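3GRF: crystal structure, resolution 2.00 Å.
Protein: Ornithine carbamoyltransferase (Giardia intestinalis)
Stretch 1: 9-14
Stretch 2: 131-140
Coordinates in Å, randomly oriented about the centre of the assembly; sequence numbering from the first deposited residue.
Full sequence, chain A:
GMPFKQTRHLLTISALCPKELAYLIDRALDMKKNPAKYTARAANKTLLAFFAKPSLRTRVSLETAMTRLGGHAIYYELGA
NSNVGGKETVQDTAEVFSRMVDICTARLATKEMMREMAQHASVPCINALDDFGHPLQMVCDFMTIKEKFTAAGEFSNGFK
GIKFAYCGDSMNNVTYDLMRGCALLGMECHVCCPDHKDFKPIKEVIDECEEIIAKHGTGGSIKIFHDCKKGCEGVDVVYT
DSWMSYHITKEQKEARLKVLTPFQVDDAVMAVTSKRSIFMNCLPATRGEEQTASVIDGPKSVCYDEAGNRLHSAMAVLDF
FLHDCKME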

# COMPACT_ATOMS: atom_id res chain seq x y z
N HIS A 9 23.96 -0.45 -8.32
CA HIS A 9 22.65 -0.76 -8.85
C HIS A 9 22.60 -2.24 -9.23
O HIS A 9 23.57 -2.97 -9.01
N LEU A 10 21.50 -2.68 -9.81
CA LEU A 10 21.32 -4.05 -10.28
C LEU A 10 20.37 -3.92 -11.43
O LEU A 10 19.16 -4.10 -11.29
N LEU A 11 20.91 -3.60 -12.60
CA LEU A 11 20.12 -3.42 -13.80
C LEU A 11 20.08 -4.71 -14.62
O LEU A 11 19.15 -4.92 -15.41
N THR A 12 21.09 -5.56 -14.42
CA THR A 12 21.16 -6.89 -15.00
C THR A 12 21.89 -7.73 -13.98
O THR A 12 22.42 -7.19 -13.00
N ILE A 13 21.92 -9.04 -14.19
CA ILE A 13 22.50 -9.90 -13.15
C ILE A 13 24.02 -9.84 -13.14
O ILE A 13 24.64 -10.11 -12.11
N SER A 14 24.62 -9.46 -14.24
CA SER A 14 26.04 -9.25 -14.47
C SER A 14 26.53 -7.93 -13.82
O SER A 14 27.66 -7.50 -14.08
N ASP A 131 13.15 -4.39 -20.80
CA ASP A 131 13.45 -5.08 -22.06
C ASP A 131 14.88 -5.61 -22.20
O ASP A 131 15.25 -6.10 -23.27
N PHE A 132 15.66 -5.54 -21.13
CA PHE A 132 17.08 -5.94 -21.18
C PHE A 132 17.51 -6.95 -20.09
O PHE A 132 18.47 -7.70 -20.29
N GLY A 133 16.80 -6.97 -18.96
CA GLY A 133 17.03 -7.99 -17.92
C GLY A 133 15.91 -8.27 -16.92
O GLY A 133 14.84 -7.71 -17.03
N HIS A 134 16.19 -9.14 -15.94
CA HIS A 134 15.25 -9.47 -14.87
C HIS A 134 15.98 -10.19 -13.75
O HIS A 134 15.74 -11.37 -13.51
N PRO A 135 16.88 -9.46 -13.06
CA PRO A 135 17.85 -10.02 -12.13
C PRO A 135 17.24 -10.59 -10.87
O PRO A 135 17.84 -11.48 -10.26
N LEU A 136 16.07 -10.08 -10.47
CA LEU A 136 15.31 -10.64 -9.33
C LEU A 136 14.84 -12.06 -9.61
O LEU A 136 14.85 -12.94 -8.74
N GLN A 137 14.42 -12.27 -10.85
CA GLN A 137 14.07 -13.59 -11.36
C GLN A 137 15.35 -14.42 -11.43
O GLN A 137 15.30 -15.62 -11.17
N MET A 138 16.49 -13.81 -11.79
CA MET A 138 17.70 -14.62 -11.98
C MET A 138 18.13 -15.20 -10.65
O MET A 138 18.35 -16.39 -10.57
N VAL A 139 18.18 -14.39 -9.61
CA VAL A 139 18.53 -14.95 -8.28
C VAL A 139 17.53 -16.05 -7.86
O VAL A 139 17.90 -17.03 -7.20
N CYS A 140 16.27 -15.90 -8.29
CA CYS A 140 15.19 -16.85 -8.00
C CYS A 140 15.47 -18.18 -8.63
O CYS A 140 15.49 -19.21 -7.97

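Apolar packing holds these two stretches together, with no hydrogen bond between them. Pro135, in the first turn of the helix, is the hub. Its CB points toward the loop and lies 3.8 Å from Leu10 CG and 3.7 Å from Ile13 CD1. Proline suits a first helical turn because it has no amide hydrogen to leave unpaired, and its compact ring, here C-gamma endo, offers a firm apolar surface. Leu10 (chi1 t, chi2 p) and Ile13 (chi1 t, chi2 p) both point toward the helix. Ile13, wholly apolar and long enough to span several partners, reaches further along it: its CG1 lies 3.8 Å from Met138 CB, and its CD1 is 3.9 Å from Val139 CG2. Met138 (m, m, p) starts toward the loop, but its end leads away, so the contact falls near its base; Val139 (t) meets Ile13 from a sideways CB.

Next to this cluster, Thr12 (p), whose methyl gives it an apolar side, sets CG2 3.9 Å from CD2 of Phe132 (t), approaching the ring obliquely. Gly133 leaves room here: an ideal CB would lie just 3.3 Å from Leu11 O and 3.5 Å from Thr12 CG2.

His9 and Ser14 have polar partners elsewhere in the structure. Thr12 OG1 lies 3.0 Å from Ser14 OG, while the helix backbone bonds Val139 N to Pro135 O at 3.0 Å.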

# COMPACT_ATOMS: atom_id res chain seq x y z
CB HIS A 9 22.37 0.10 -10.08
CG HIS A 9 22.19 1.59 -9.69
ND1 HIS A 9 21.11 2.00 -8.92
CD2 HIS A 9 22.93 2.70 -9.94
CE1 HIS A 9 21.19 3.30 -8.73
NE2 HIS A 9 22.29 3.75 -9.33
CB LEU A 10 20.72 -4.98 -9.18
CG LEU A 10 20.60 -6.49 -9.42
CD1 LEU A 10 21.97 -7.16 -9.38
CD2 LEU A 10 19.68 -7.14 -8.39
CB LEU A 11 20.68 -2.25 -14.62
CG LEU A 11 20.77 -0.80 -14.07
CD1 LEU A 11 20.31 0.17 -15.14
CD2 LEU A 11 19.99 -0.51 -12.79
CB THR A 12 21.85 -6.91 -16.43
OG1 THR A 12 23.25 -6.67 -16.35
CG2 THR A 12 21.26 -5.86 -17.33
CB ILE A 13 21.93 -11.34 -13.18
CG1 ILE A 13 22.10 -11.98 -11.80
CG2 ILE A 13 22.60 -12.20 -14.29
CD1 ILE A 13 21.24 -11.36 -10.72
CB SER A 14 26.34 -9.29 -15.96
OG SER A 14 25.80 -8.15 -16.61
CB ASP A 131 13.05 -4.24 -23.28
CG ASP A 131 13.76 -2.89 -23.35
OD1 ASP A 131 13.44 -2.17 -24.32
OD2 ASP A 131 14.60 -2.57 -22.47
CB PHE A 132 17.98 -4.69 -21.15
CG PHE A 132 19.37 -4.90 -21.70
CD1 PHE A 132 19.56 -5.42 -22.97
CD2 PHE A 132 20.50 -4.54 -20.95
CE1 PHE A 132 20.84 -5.60 -23.48
CE2 PHE A 132 21.79 -4.71 -21.44
CZ PHE A 132 21.95 -5.24 -22.73
CB HIS A 134 14.09 -10.36 -15.39
CG HIS A 134 12.90 -10.39 -14.47
ND1 HIS A 134 11.78 -11.17 -14.70
CD2 HIS A 134 12.68 -9.75 -13.30
CE1 HIS A 134 10.93 -11.01 -13.71
NE2 HIS A 134 11.44 -10.14 -12.85
CB PRO A 135 18.78 -8.84 -11.81
CG PRO A 135 17.98 -7.57 -12.17
CD PRO A 135 16.98 -7.99 -13.20
CB LEU A 136 14.11 -9.76 -9.00
CG LEU A 136 14.38 -8.37 -8.39
CD1 LEU A 136 13.07 -7.52 -8.38
CD2 LEU A 136 14.93 -8.54 -7.02
CB GLN A 137 13.48 -13.47 -12.79
CG GLN A 137 12.84 -14.78 -13.39
CD GLN A 137 11.64 -15.29 -12.59
OE1 GLN A 137 10.66 -14.61 -12.49
NE2 GLN A 137 11.76 -16.45 -11.96
CB MET A 138 18.87 -13.86 -12.65
CG MET A 138 18.61 -13.47 -14.09
SD MET A 138 18.11 -14.81 -15.21
CE MET A 138 16.35 -14.79 -15.02
CB VAL A 139 18.54 -13.89 -7.18
CG1 VAL A 139 19.08 -14.51 -5.84
CG2 VAL A 139 19.36 -12.71 -7.61
CB CYS A 140 13.88 -16.33 -8.59
SG CYS A 140 12.52 -17.47 -8.21